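Long-range contacts in carbonic anhydrase (Coccomyxa sp. PA, PDB 3UCJ), which probably catalyses the reversible hydration of carbon dioxide to hydrogencarbonate with one zinc ion per subunit: residues S84-T89 with S168-A173; E132-N137 with D151-L156; S182-V187 with I199-G204. All blocks are in the same frame, centred on the assembly; numbering follows the deposited sequence.

Contact 1 of 3, residues S84-T89 with S168-A173; sequences SCLEYT and SPIVQA. With AZM (5-acetamido-1,3,4-thiadiazole-2-sulfonamide), chain I.
Two hydrogen bonds hold Ser168 OG. It accepts from Val171 N at 3.1 Å, with an N-H...O angle of 161°, and it is also bonded to Val165 O. Ser168 is the N-cap of helix 169-176. Its OG sits between the backbone N and the carbonyl carbon, chi1 64°, which turns it back onto the first turn.

The same atom meets the partner helix: Leu86 CD2 lies 3.4 Å from Ser168 OG. Leu86 and Ile170 lie alongside, pointing opposite ways, with Leu86 CG 4.0 Å from Ile170 CG2. Leu86 CD1 reaches Val171 CG2. The Ile170 side chain runs nearly perpendicular to that of Glu87, and Ile170 CD1 rests 3.9 Å from Glu87 CB. The extended Glu87 chain carries its carboxylate on to Val122 N and Thr123 OG1 of the second subunit.

Tyr88 points away from helix 169-176. One face of its ring carries the acetazolamide bound outside the zinc site, with AZM C2 3.2 Å above the ring plane and displaced from the ring centre. Tyr88 OH lies 3.0 Å from AZM N2, and is hydrogen-bonded to a glycerol, probably from the crystallisation liquor. Phe66 and Gln38 also belong to this pocket, and Gln38 NE2 bonds the inhibitor. An alanine in place of Tyr88 would remove the ring and hydroxyl and would probably weaken this secondary acetazolamide site, since the thiadiazole would lose the ring face it lies over.

The axes of segments 84-89 and 169-173 come within 9.7 Å, and their N-to-C directions differ by 22°. Leu86 also packs on Leu43 of the central sheet. Helix 80-92 connects strand 65-70 to strand 97-103 in a beta-alpha-beta crossover. An N-capped helix lying alongside it extends the helical layer of this alpha/beta fold.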
ATOM      1  N   SER A  84       0.054   3.596 -10.872  1.00 23.50           N
ATOM      2  CA  SER A  84       1.245   3.793 -11.757  1.00 26.38           C
ATOM      3  C   SER A  84       0.958   3.430 -13.217  1.00 27.11           C
ATOM      4  O   SER A  84       1.344   4.131 -14.145  1.00 25.69           O
ATOM      5  CB  SER A  84       2.436   2.934 -11.245  1.00 27.17           C
ATOM      6  OG  SER A  84       2.870   3.698 -10.180  1.00 36.07           O
ATOM      7  N   CYS A  85       0.191   2.378 -13.448  1.00 25.49           N
ATOM      8  CA  CYS A  85      -0.221   2.014 -14.785  1.00 25.41           C
ATOM      9  C   CYS A  85      -1.138   3.096 -15.341  1.00 26.54           C
ATOM     10  O   CYS A  85      -0.991   3.473 -16.566  1.00 27.10           O
ATOM     11  CB  CYS A  85      -1.069   0.732 -14.775  1.00 26.70           C
ATOM     12  SG  CYS A  85      -0.073  -0.772 -14.462  1.00 28.15           S
ATOM     13  N   LEU A  86      -2.056   3.581 -14.521  1.00 24.72           N
ATOM     14  CA  LEU A  86      -2.934   4.695 -14.933  1.00 26.24           C
ATOM     15  C   LEU A  86      -2.097   5.953 -15.241  1.00 28.09           C
ATOM     16  O   LEU A  86      -2.296   6.614 -16.304  1.00 26.88           O
ATOM     17  CB  LEU A  86      -3.967   5.011 -13.843  1.00 26.53           C
ATOM     18  CG  LEU A  86      -5.237   5.807 -14.074  1.00 31.55           C
ATOM     19  CD1 LEU A  86      -6.040   5.319 -15.361  1.00 27.04           C
ATOM     20  CD2 LEU A  86      -6.067   5.720 -12.773  1.00 33.67           C
ATOM     21  N   GLU A  87      -1.236   6.343 -14.333  1.00 26.08           N
ATOM     22  CA  GLU A  87      -0.486   7.622 -14.491  1.00 25.26           C
ATOM     23  C   GLU A  87       0.460   7.535 -15.719  1.00 29.24           C
ATOM     24  O   GLU A  87       0.443   8.454 -16.597  1.00 29.81           O
ATOM     25  CB  GLU A  87       0.393   7.898 -13.277  1.00 27.45           C
ATOM     26  CG  GLU A  87       1.122   9.226 -13.396  1.00 26.47           C
ATOM     27  CD  GLU A  87       1.983   9.517 -12.155  1.00 27.60           C
ATOM     28  OE1 GLU A  87       3.094   8.999 -12.157  1.00 29.55           O
ATOM     29  OE2 GLU A  87       1.624  10.317 -11.269  1.00 32.53           O
ATOM     30  N   TYR A  88       1.211   6.454 -15.860  1.00 27.73           N
ATOM     31  CA  TYR A  88       2.140   6.330 -16.991  1.00 29.52           C
ATOM     32  C   TYR A  88       1.419   6.385 -18.377  1.00 31.20           C
ATOM     33  O   TYR A  88       1.868   7.115 -19.299  1.00 30.95           O
ATOM     34  CB  TYR A  88       3.066   5.103 -16.879  1.00 30.32           C
ATOM     35  CG  TYR A  88       4.031   5.101 -18.059  1.00 29.48           C
ATOM     36  CD1 TYR A  88       5.005   6.098 -18.140  1.00 32.00           C
ATOM     37  CD2 TYR A  88       3.914   4.169 -19.063  1.00 26.99           C
ATOM     38  CE1 TYR A  88       5.903   6.164 -19.254  1.00 34.83           C
ATOM     39  CE2 TYR A  88       4.818   4.178 -20.161  1.00 33.73           C
ATOM     40  CZ  TYR A  88       5.799   5.251 -20.234  1.00 31.20           C
ATOM     41  OH  TYR A  88       6.652   5.249 -21.343  1.00 36.20           O
ATOM     42  N   THR A  89       0.308   5.649 -18.490  1.00 28.36           N
ATOM     43  CA  THR A  89      -0.427   5.558 -19.724  1.00 28.87           C
ATOM     44  C   THR A  89      -1.115   6.880 -20.051  1.00 29.71           C
ATOM     45  O   THR A  89      -1.063   7.279 -21.231  1.00 32.62           O
ATOM     46  CB  THR A  89      -1.507   4.433 -19.801  1.00 27.66           C
ATOM     47  OG1 THR A  89      -2.389   4.615 -18.697  1.00 26.44           O
ATOM     48  CG2 THR A  89      -0.777   3.046 -19.763  1.00 29.50           C
ATOM     49  N   SER A 168     -10.464   9.281 -10.444  1.00 26.27           N
ATOM     50  CA  SER A 168      -9.076   9.231 -10.089  1.00 26.65           C
ATOM     51  C   SER A 168      -8.408  10.563 -10.327  1.00 28.29           C
ATOM     52  O   SER A 168      -8.792  11.275 -11.280  1.00 27.79           O
ATOM     53  CB  SER A 168      -8.308   8.188 -10.827  1.00 25.28           C
ATOM     54  OG  SER A 168      -8.207   8.371 -12.285  1.00 28.47           O
ATOM     55  N   PRO A 169      -7.403  10.887  -9.503  1.00 28.09           N
ATOM     56  CA  PRO A 169      -6.747  12.194  -9.730  1.00 27.66           C
ATOM     57  C   PRO A 169      -6.147  12.265 -11.108  1.00 28.23           C
ATOM     58  O   PRO A 169      -6.132  13.367 -11.695  1.00 31.42           O
ATOM     59  CB  PRO A 169      -5.660  12.256  -8.626  1.00 29.43           C
ATOM     60  CG  PRO A 169      -6.248  11.396  -7.488  1.00 28.01           C
ATOM     61  CD  PRO A 169      -6.951  10.255  -8.249  1.00 29.51           C
ATOM     62  N   ILE A 170      -5.677  11.165 -11.643  1.00 28.32           N
ATOM     63  CA  ILE A 170      -5.000  11.092 -12.919  1.00 28.53           C
ATOM     64  C   ILE A 170      -6.028  11.451 -14.010  1.00 30.42           C
ATOM     65  O   ILE A 170      -5.739  12.289 -14.854  1.00 28.51           O
ATOM     66  CB  ILE A 170      -4.472   9.652 -13.231  1.00 30.69           C
ATOM     67  CG1 ILE A 170      -3.384   9.149 -12.189  1.00 27.87           C
ATOM     68  CG2 ILE A 170      -3.997   9.561 -14.711  1.00 25.53           C
ATOM     69  CD1 ILE A 170      -2.426  10.154 -11.741  1.00 39.13           C
ATOM     70  N   VAL A 171      -7.176  10.753 -14.022  1.00 28.26           N
ATOM     71  CA  VAL A 171      -8.196  11.007 -15.089  1.00 29.41           C
ATOM     72  C   VAL A 171      -8.799  12.404 -14.973  1.00 30.19           C
ATOM     73  O   VAL A 171      -9.072  13.071 -16.034  1.00 31.02           O
ATOM     74  CB  VAL A 171      -9.266   9.903 -15.093  1.00 29.80           C
ATOM     75  CG1 VAL A 171     -10.440  10.295 -15.984  1.00 26.27           C
ATOM     76  CG2 VAL A 171      -8.680   8.645 -15.559  1.00 28.79           C
ATOM     77  N   GLN A 172      -9.008  12.836 -13.726  1.00 29.79           N
ATOM     78  CA  GLN A 172      -9.625  14.100 -13.431  1.00 32.21           C
ATOM     79  C   GLN A 172      -8.660  15.216 -13.900  1.00 34.22           C
ATOM     80  O   GLN A 172      -9.110  16.194 -14.537  1.00 33.36           O
ATOM     81  CB  GLN A 172      -9.945  14.295 -11.983  1.00 30.27           C
ATOM     82  CG  GLN A 172     -11.282  13.610 -11.559  1.00 26.65           C
ATOM     83  CD  GLN A 172     -12.483  14.296 -12.254  1.00 33.19           C
ATOM     84  OE1 GLN A 172     -12.566  15.550 -12.276  1.00 29.74           O
ATOM     85  NE2 GLN A 172     -13.385  13.498 -12.822  1.00 29.27           N
ATOM     86  N   ALA A 173      -7.361  15.050 -13.640  1.00 32.96           N
ATOM     87  CA  ALA A 173      -6.388  16.044 -14.084  1.00 33.86           C
ATOM     88  C   ALA A 173      -6.343  16.094 -15.632  1.00 34.82           C
ATOM     89  O   ALA A 173      -6.247  17.212 -16.174  1.00 36.64           O
ATOM     90  CB  ALA A 173      -4.989  15.799 -13.430  1.00 33.18           C
TER
HETATM   91  C1  AZM I 229       7.300   1.686 -18.934  1.00 31.35           C
HETATM   92  C2  AZM I 229       7.981   3.888 -18.191  1.00 37.49           C
HETATM   93  C3  AZM I 229       8.257   5.210 -16.251  1.00 40.67           C
HETATM   94  C4  AZM I 229       8.500   6.546 -15.608  1.00 37.38           C
HETATM   95  N1  AZM I 229       7.802  -0.771 -19.929  1.00 24.45           N
HETATM   96  N2  AZM I 229       8.314   3.680 -19.448  1.00 30.33           N
HETATM   97  N3  AZM I 229       7.871   2.364 -19.967  1.00 33.33           N
HETATM   98  N4  AZM I 229       8.401   5.044 -17.574  1.00 33.18           N
HETATM   99  O1  AZM I 229       5.586   0.298 -20.167  1.00 31.15           O
HETATM  100  O2  AZM I 229       6.402  -0.165 -17.816  1.00 34.32           O
HETATM  101  O3  AZM I 229       7.946   4.264 -15.522  1.00 41.87           O
HETATM  102  S1  AZM I 229       6.686   0.111 -19.268  1.00 31.06           S
HETATM  103  S2  AZM I 229       7.213   2.564 -17.462  1.00 33.42           S

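Contact 2 of 3, residues E132-N137 with D151-L156; sequences EVRDKN and DKMVEL
Asn137 touches its partners with every atom from CB outward. Asn137 CB lies 3.7 Å from Leu156 CD1. CG is turned beside the backbone N, anti to the carbonyl carbon (chi1 -73°), and it faces both Leu156 methyls. Asn137 OD1 lies 3.8 Å from Leu156 CD2. Asn137 and Leu156 meet tip to tip, the amide against the forked end of the leucine. Asn137 ND2 turns back along its own chain and donates to Val133 O at 2.9 Å, with an N-H...O angle of 158°.

The bond from ND2 fixes the rotation of the amide. Val133 O lies nearly in the amide plane, while ND2 sits above the carbonyl plane of Val133. That oxygen also accepts from Lys136 N, so two donors grip it. Asn137 precedes helix 138-141, but its side chain makes no capping bond there.

Met153 supplies the other half of the contact. Its chain turns about the CB-CG bond and again about CG-SD (chi3 -105°), which brings its end toward helix 128-135. Met153 SD lies 3.7 Å from Arg134 CB. Met153 CE lies 3.6 Å from Val133 CG1 and close to Arg134 N. Val133 CG1 also packs on Leu156 CB at 4.1 Å.

Arg134 CB and CG border Met153 SD, and the rest of the chain leads away. Arg134 NE and NH2 both bond Asp135 OD2, a salt bridge closed side-on. Arg134 NH2 also bonds His219 O of the third subunit, and Asp135 OD1 bonds His219 ND1 of the same subunit.

Met153 further touches Cys109 and Leu113 of helix 107-114, and its side chain is about 8 Å from that of the zinc ligand Cys106. Helix 128-135 and the loop after it pack against long helix 146-167 in the helical layer of the beta-class carbonic anhydrase fold.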
ATOM      1  N   GLU A 132     -17.096  -3.355  -0.130  1.00 26.73           N
ATOM      2  CA  GLU A 132     -17.599  -2.029   0.005  1.00 28.22           C
ATOM      3  C   GLU A 132     -18.655  -1.793  -1.084  1.00 27.82           C
ATOM      4  O   GLU A 132     -19.639  -1.168  -0.810  1.00 28.07           O
ATOM      5  CB  GLU A 132     -16.436  -1.025  -0.218  1.00 27.52           C
ATOM      6  CG  GLU A 132     -15.566  -0.897   0.964  1.00 34.99           C
ATOM      7  CD  GLU A 132     -14.500   0.253   0.642  1.00 48.14           C
ATOM      8  OE1 GLU A 132     -13.371  -0.075   0.229  1.00 43.82           O
ATOM      9  OE2 GLU A 132     -14.854   1.491   0.706  1.00 52.95           O
ATOM     10  N   VAL A 133     -18.407  -2.269  -2.285  1.00 25.78           N
ATOM     11  CA  VAL A 133     -19.358  -2.160  -3.354  1.00 27.69           C
ATOM     12  C   VAL A 133     -20.618  -2.950  -3.005  1.00 27.87           C
ATOM     13  O   VAL A 133     -21.683  -2.476  -3.104  1.00 28.86           O
ATOM     14  CB  VAL A 133     -18.808  -2.731  -4.643  1.00 28.51           C
ATOM     15  CG1 VAL A 133     -19.841  -2.681  -5.682  1.00 27.31           C
ATOM     16  CG2 VAL A 133     -17.589  -1.967  -5.103  1.00 26.43           C
ATOM     17  N   ARG A 134     -20.424  -4.172  -2.593  1.00 29.88           N
ATOM     18  CA  ARG A 134     -21.489  -5.042  -2.151  1.00 28.44           C
ATOM     19  C   ARG A 134     -22.373  -4.383  -1.107  1.00 30.40           C
ATOM     20  O   ARG A 134     -23.554  -4.398  -1.213  1.00 31.80           O
ATOM     21  CB  ARG A 134     -20.862  -6.306  -1.591  1.00 29.67           C
ATOM     22  CG  ARG A 134     -21.792  -7.317  -0.985  1.00 30.65           C
ATOM     23  CD  ARG A 134     -21.060  -8.235  -0.080  1.00 26.94           C
ATOM     24  NE  ARG A 134     -20.783  -7.647   1.196  1.00 27.80           N
ATOM     25  CZ  ARG A 134     -20.186  -8.270   2.187  1.00 25.27           C
ATOM     26  NH1 ARG A 134     -19.810  -9.509   2.045  1.00 27.64           N
ATOM     27  NH2 ARG A 134     -19.975  -7.652   3.314  1.00 26.12           N
ATOM     28  N   ASP A 135     -21.753  -3.817  -0.102  1.00 28.20           N
ATOM     29  CA  ASP A 135     -22.433  -3.243   1.021  1.00 30.50           C
ATOM     30  C   ASP A 135     -23.320  -2.085   0.648  1.00 33.56           C
ATOM     31  O   ASP A 135     -24.248  -1.788   1.331  1.00 33.11           O
ATOM     32  CB  ASP A 135     -21.457  -2.803   2.082  1.00 29.78           C
ATOM     33  CG  ASP A 135     -20.879  -3.945   2.864  1.00 31.63           C
ATOM     34  OD1 ASP A 135     -19.964  -3.710   3.612  1.00 27.76           O
ATOM     35  OD2 ASP A 135     -21.301  -5.073   2.724  1.00 30.27           O
ATOM     36  N   LYS A 136     -23.016  -1.433  -0.448  1.00 33.03           N
ATOM     37  CA  LYS A 136     -23.820  -0.335  -0.900  1.00 35.78           C
ATOM     38  C   LYS A 136     -24.956  -0.800  -1.781  1.00 36.80           C
ATOM     39  O   LYS A 136     -25.693  -0.023  -2.293  1.00 37.72           O
ATOM     40  CB  LYS A 136     -22.956   0.692  -1.616  1.00 35.32           C
ATOM     41  CG  LYS A 136     -21.953   1.296  -0.728  1.00 37.82           C
ATOM     42  CD  LYS A 136     -21.399   2.559  -1.247  1.00 43.55           C
ATOM     43  CE  LYS A 136     -20.189   2.326  -2.012  1.00 43.09           C
ATOM     44  NZ  LYS A 136     -19.673   3.558  -2.524  1.00 43.28           N
ATOM     45  N   ASN A 137     -25.107  -2.096  -1.908  1.00 37.38           N
ATOM     46  CA  ASN A 137     -26.076  -2.630  -2.818  1.00 38.78           C
ATOM     47  C   ASN A 137     -26.923  -3.769  -2.297  1.00 38.97           C
ATOM     48  O   ASN A 137     -27.351  -4.584  -3.043  1.00 38.69           O
ATOM     49  CB  ASN A 137     -25.387  -3.030  -4.109  1.00 37.83           C
ATOM     50  CG  ASN A 137     -24.994  -1.860  -4.915  1.00 40.18           C
ATOM     51  OD1 ASN A 137     -25.815  -1.235  -5.514  1.00 42.54           O
ATOM     52  ND2 ASN A 137     -23.742  -1.520  -4.890  1.00 39.67           N
ATOM     53  N   ASP A 151     -23.487 -12.849 -10.600  1.00 35.66           N
ATOM     54  CA  ASP A 151     -23.448 -12.100 -11.815  1.00 36.37           C
ATOM     55  C   ASP A 151     -23.640 -10.624 -11.546  1.00 36.65           C
ATOM     56  O   ASP A 151     -22.981  -9.790 -12.100  1.00 36.33           O
ATOM     57  CB  ASP A 151     -24.514 -12.596 -12.773  1.00 37.71           C
ATOM     58  CG  ASP A 151     -24.241 -13.971 -13.290  1.00 44.00           C
ATOM     59  OD1 ASP A 151     -25.146 -14.566 -13.839  1.00 45.50           O
ATOM     60  OD2 ASP A 151     -23.146 -14.484 -13.154  1.00 44.84           O
ATOM     61  N   LYS A 152     -24.573 -10.317 -10.686  1.00 34.22           N
ATOM     62  CA  LYS A 152     -24.844  -8.963 -10.344  1.00 32.99           C
ATOM     63  C   LYS A 152     -23.650  -8.322  -9.640  1.00 32.18           C
ATOM     64  O   LYS A 152     -23.334  -7.200  -9.881  1.00 33.06           O
ATOM     65  CB  LYS A 152     -26.075  -8.922  -9.463  1.00 32.87           C
ATOM     66  CG  LYS A 152     -26.642  -7.596  -9.227  1.00 34.12           C
ATOM     67  CD  LYS A 152     -26.906  -6.903 -10.485  1.00 44.45           C
ATOM     68  CE  LYS A 152     -28.073  -6.032 -10.340  1.00 50.50           C
ATOM     69  NZ  LYS A 152     -28.099  -4.933 -11.278  1.00 57.28           N
ATOM     70  N   MET A 153     -23.004  -9.053  -8.765  1.00 30.91           N
ATOM     71  CA  MET A 153     -21.841  -8.533  -8.087  1.00 30.26           C
ATOM     72  C   MET A 153     -20.753  -8.155  -9.091  1.00 31.93           C
ATOM     73  O   MET A 153     -20.164  -7.123  -8.993  1.00 30.24           O
ATOM     74  CB  MET A 153     -21.329  -9.529  -7.079  1.00 31.70           C
ATOM     75  CG  MET A 153     -20.213  -9.014  -6.211  1.00 28.53           C
ATOM     76  SD  MET A 153     -20.728  -7.846  -4.997  1.00 32.70           S
ATOM     77  CE  MET A 153     -20.162  -6.300  -5.644  1.00 29.66           C
ATOM     78  N   VAL A 154     -20.513  -9.017 -10.049  1.00 30.55           N
ATOM     79  CA  VAL A 154     -19.573  -8.729 -11.119  1.00 31.27           C
ATOM     80  C   VAL A 154     -19.899  -7.412 -11.808  1.00 32.57           C
ATOM     81  O   VAL A 154     -19.072  -6.571 -11.960  1.00 32.65           O
ATOM     82  CB  VAL A 154     -19.507  -9.892 -12.124  1.00 30.88           C
ATOM     83  CG1 VAL A 154     -18.787  -9.490 -13.346  1.00 30.49           C
ATOM     84  CG2 VAL A 154     -18.835 -11.059 -11.510  1.00 27.01           C
ATOM     85  N   GLU A 155     -21.147  -7.238 -12.179  1.00 31.39           N
ATOM     86  CA  GLU A 155     -21.596  -6.043 -12.833  1.00 31.99           C
ATOM     87  C   GLU A 155     -21.483  -4.788 -11.987  1.00 32.54           C
ATOM     88  O   GLU A 155     -21.080  -3.764 -12.460  1.00 31.83           O
ATOM     89  CB  GLU A 155     -23.025  -6.227 -13.327  1.00 33.17           C
ATOM     90  CG  GLU A 155     -23.161  -7.263 -14.389  1.00 29.73           C
ATOM     91  CD  GLU A 155     -24.582  -7.769 -14.584  1.00 40.24           C
ATOM     92  OE1 GLU A 155     -24.745  -8.762 -15.282  1.00 37.79           O
ATOM     93  OE2 GLU A 155     -25.505  -7.185 -14.026  1.00 38.82           O
ATOM     94  N   LEU A 156     -21.880  -4.877 -10.739  1.00 31.39           N
ATOM     95  CA  LEU A 156     -21.813  -3.733  -9.847  1.00 30.36           C
ATOM     96  C   LEU A 156     -20.354  -3.348  -9.640  1.00 28.34           C
ATOM     97  O   LEU A 156     -20.056  -2.146  -9.510  1.00 27.84           O
ATOM     98  CB  LEU A 156     -22.423  -4.074  -8.475  1.00 29.65           C
ATOM     99  CG  LEU A 156     -23.996  -4.071  -8.552  1.00 29.95           C
ATOM    100  CD1 LEU A 156     -24.540  -4.761  -7.270  1.00 31.62           C
ATOM    101  CD2 LEU A 156     -24.546  -2.688  -8.833  1.00 32.66           C
TER

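Contact 3 of 3, residues S182-V187 with I199-G204; sequences SVHGIV and IKPITG
The His184 imidazole has water 2 at its edge, in the ring plane and 2.8 Å from ND1. Pro201 comes to the ring obliquely, with Pro201 CB 3.6 Å from His184 CE1. On the other nitrogen, NE2 shares a hydrogen bond of 2.7 Å with Ser182 OG, which is also bonded to His97 ND1. Water 2 donates to Ile199 O and so links the imidazole to the second segment. Both ring nitrogens are thus held, and the ring rotation is probably fixed.

The backbones pair antiparallel at Val183 and Ile202. Val183 N donates to Ile202 O at 2.9 Å, and Ile202 N donates to Val183 O at 3.0 Å. Further along, Ile199 N donates to Gly185 O. Water 1 accepts from Gly185 N at 3.1 Å and lies close to Val183 O and Lys200 O, between the two strands. Val183 and Ile202 point to the same face of the sheet, and both pack on Val162 of helix 146-167.

This is a beta hairpin of strands 182-189 and 194-202, whose second strand forms an antiparallel edge to the otherwise parallel sheet of the subunit.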
ATOM      1  N   SER A 182     -11.374   8.498 -22.895  1.00 31.28           N
ATOM      2  CA  SER A 182     -12.625   7.848 -22.609  1.00 32.76           C
ATOM      3  C   SER A 182     -12.456   6.601 -21.657  1.00 32.19           C
ATOM      4  O   SER A 182     -11.413   5.977 -21.664  1.00 31.40           O
ATOM      5  CB  SER A 182     -13.253   7.378 -23.910  1.00 33.80           C
ATOM      6  OG  SER A 182     -12.532   6.356 -24.559  1.00 34.74           O
ATOM      7  N   VAL A 183     -13.536   6.241 -20.967  1.00 32.57           N
ATOM      8  CA  VAL A 183     -13.520   5.136 -19.938  1.00 30.45           C
ATOM      9  C   VAL A 183     -14.741   4.283 -20.262  1.00 31.47           C
ATOM     10  O   VAL A 183     -15.831   4.824 -20.588  1.00 33.20           O
ATOM     11  CB  VAL A 183     -13.589   5.735 -18.553  1.00 30.49           C
ATOM     12  CG1 VAL A 183     -13.499   4.578 -17.455  1.00 29.25           C
ATOM     13  CG2 VAL A 183     -12.439   6.780 -18.337  1.00 28.91           C
ATOM     14  N   HIS A 184     -14.512   2.982 -20.346  1.00 31.77           N
ATOM     15  CA  HIS A 184     -15.482   1.964 -20.755  1.00 32.68           C
ATOM     16  C   HIS A 184     -15.702   0.877 -19.752  1.00 33.41           C
ATOM     17  O   HIS A 184     -14.711   0.211 -19.336  1.00 33.59           O
ATOM     18  CB  HIS A 184     -14.988   1.344 -22.044  1.00 31.23           C
ATOM     19  CG  HIS A 184     -14.627   2.380 -23.078  1.00 37.70           C
ATOM     20  ND1 HIS A 184     -15.526   2.827 -24.031  1.00 36.80           N
ATOM     21  CD2 HIS A 184     -13.508   3.137 -23.225  1.00 33.79           C
ATOM     22  CE1 HIS A 184     -14.951   3.757 -24.775  1.00 37.73           C
ATOM     23  NE2 HIS A 184     -13.734   3.980 -24.301  1.00 38.56           N
ATOM     24  N   GLY A 185     -16.956   0.674 -19.347  1.00 31.09           N
ATOM     25  CA  GLY A 185     -17.263  -0.461 -18.522  1.00 32.76           C
ATOM     26  C   GLY A 185     -17.644  -1.658 -19.340  1.00 32.47           C
ATOM     27  O   GLY A 185     -18.674  -1.608 -20.040  1.00 36.04           O
ATOM     28  N   ILE A 186     -16.860  -2.727 -19.324  1.00 32.98           N
ATOM     29  CA  ILE A 186     -17.184  -3.920 -20.092  1.00 32.40           C
ATOM     30  C   ILE A 186     -17.070  -5.171 -19.230  1.00 34.44           C
ATOM     31  O   ILE A 186     -16.498  -5.144 -18.084  1.00 32.88           O
ATOM     32  CB  ILE A 186     -16.265  -4.058 -21.326  1.00 33.96           C
ATOM     33  CG1 ILE A 186     -14.759  -4.022 -20.907  1.00 32.69           C
ATOM     34  CG2 ILE A 186     -16.493  -2.947 -22.273  1.00 32.66           C
ATOM     35  CD1 ILE A 186     -13.782  -4.506 -22.064  1.00 32.48           C
ATOM     36  N   VAL A 187     -17.625  -6.277 -19.733  1.00 32.26           N
ATOM     37  CA  VAL A 187     -17.604  -7.522 -18.969  1.00 33.67           C
ATOM     38  C   VAL A 187     -17.372  -8.708 -19.945  1.00 34.04           C
ATOM     39  O   VAL A 187     -17.844  -8.655 -21.099  1.00 35.56           O
ATOM     40  CB  VAL A 187     -18.913  -7.679 -18.138  1.00 32.87           C
ATOM     41  CG1 VAL A 187     -20.154  -7.798 -19.090  1.00 35.52           C
ATOM     42  CG2 VAL A 187     -18.779  -8.860 -17.246  1.00 34.70           C
ATOM     43  N   ILE A 199     -21.419  -0.265 -19.776  1.00 37.19           N
ATOM     44  CA  ILE A 199     -21.648   1.142 -19.695  1.00 37.01           C
ATOM     45  C   ILE A 199     -21.097   1.793 -20.966  1.00 39.61           C
ATOM     46  O   ILE A 199     -19.984   1.463 -21.389  1.00 37.68           O
ATOM     47  CB  ILE A 199     -20.949   1.802 -18.466  1.00 37.51           C
ATOM     48  CG1 ILE A 199     -21.230   1.017 -17.156  1.00 38.44           C
ATOM     49  CG2 ILE A 199     -21.373   3.250 -18.380  1.00 35.06           C
ATOM     50  CD1 ILE A 199     -20.380   1.546 -16.010  1.00 35.54           C
ATOM     51  N   LYS A 200     -21.857   2.756 -21.537  1.00 41.00           N
ATOM     52  CA  LYS A 200     -21.460   3.311 -22.821  1.00 42.17           C
ATOM     53  C   LYS A 200     -20.243   4.207 -22.545  1.00 41.24           C
ATOM     54  O   LYS A 200     -19.908   4.443 -21.357  1.00 40.12           O
ATOM     55  CB  LYS A 200     -22.628   4.093 -23.469  1.00 44.05           C
ATOM     56  CG  LYS A 200     -23.465   3.216 -24.402  1.00 50.29           C
ATOM     57  CD  LYS A 200     -24.536   2.486 -23.624  1.00 60.57           C
ATOM     58  CE  LYS A 200     -25.872   3.334 -23.451  1.00 67.99           C
ATOM     59  NZ  LYS A 200     -27.053   2.734 -24.239  1.00 70.30           N
ATOM     60  N   PRO A 201     -19.560   4.686 -23.596  1.00 40.92           N
ATOM     61  CA  PRO A 201     -18.342   5.452 -23.353  1.00 38.93           C
ATOM     62  C   PRO A 201     -18.579   6.696 -22.512  1.00 39.89           C
ATOM     63  O   PRO A 201     -19.625   7.380 -22.691  1.00 40.03           O
ATOM     64  CB  PRO A 201     -17.901   5.829 -24.775  1.00 39.92           C
ATOM     65  CG  PRO A 201     -18.387   4.689 -25.625  1.00 38.44           C
ATOM     66  CD  PRO A 201     -19.726   4.375 -25.048  1.00 41.73           C
ATOM     67  N   ILE A 202     -17.624   7.020 -21.602  1.00 36.30           N
ATOM     68  CA  ILE A 202     -17.654   8.197 -20.765  1.00 35.53           C
ATOM     69  C   ILE A 202     -16.447   8.995 -21.167  1.00 36.71           C
ATOM     70  O   ILE A 202     -15.300   8.503 -21.017  1.00 36.21           O
ATOM     71  CB  ILE A 202     -17.572   7.858 -19.227  1.00 33.46           C
ATOM     72  CG1 ILE A 202     -18.865   7.121 -18.807  1.00 35.45           C
ATOM     73  CG2 ILE A 202     -17.442   9.167 -18.399  1.00 33.42           C
ATOM     74  CD1 ILE A 202     -18.851   6.312 -17.557  1.00 34.92           C
ATOM     75  N   THR A 203     -16.668  10.183 -21.769  1.00 36.64           N
ATOM     76  CA  THR A 203     -15.567  10.926 -22.339  1.00 36.45           C
ATOM     77  C   THR A 203     -15.348  12.115 -21.503  1.00 35.22           C
ATOM     78  O   THR A 203     -14.474  12.905 -21.802  1.00 38.53           O
ATOM     79  CB  THR A 203     -15.866  11.450 -23.826  1.00 36.63           C
ATOM     80  OG1 THR A 203     -17.022  12.268 -23.732  1.00 38.18           O
ATOM     81  CG2 THR A 203     -16.089  10.326 -24.783  1.00 36.91           C
ATOM     82  N   GLY A 204     -16.126  12.306 -20.450  1.00 34.77           N
ATOM     83  CA  GLY A 204     -15.921  13.442 -19.558  1.00 34.09           C
ATOM     84  C   GLY A 204     -17.043  13.545 -18.555  1.00 34.65           C
ATOM     85  O   GLY A 204     -17.873  12.637 -18.483  1.00 36.76           O
TER
HETATM   86  O   HOH W   1     -18.114   3.487 -19.587  1.00 32.69           O
HETATM   87  O   HOH W   2     -18.079   1.880 -23.434  1.00 39.08           O

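After helix 10-26 and strands 42-47 and 65-70, the chain reaches 84-89, the opening segment of contact 1. Before 168-173 closes that loop, 132-137 and 151-156 meet, so contact 2 lies wholly within the span of contact 1. Helix 146-167, which carries the second half of contact 2, leads directly into helix 169-176 of contact 1. Contact 3 follows in series and closes the hairpin. Contacts 2 and 3 touch where Val154 CG1 lies 4.0 Å from Val187 CG2, joining the long helix to the sheet. Contacts 1 and 3 both reach the second subunit, and contacts 1 and 2 both reach the third.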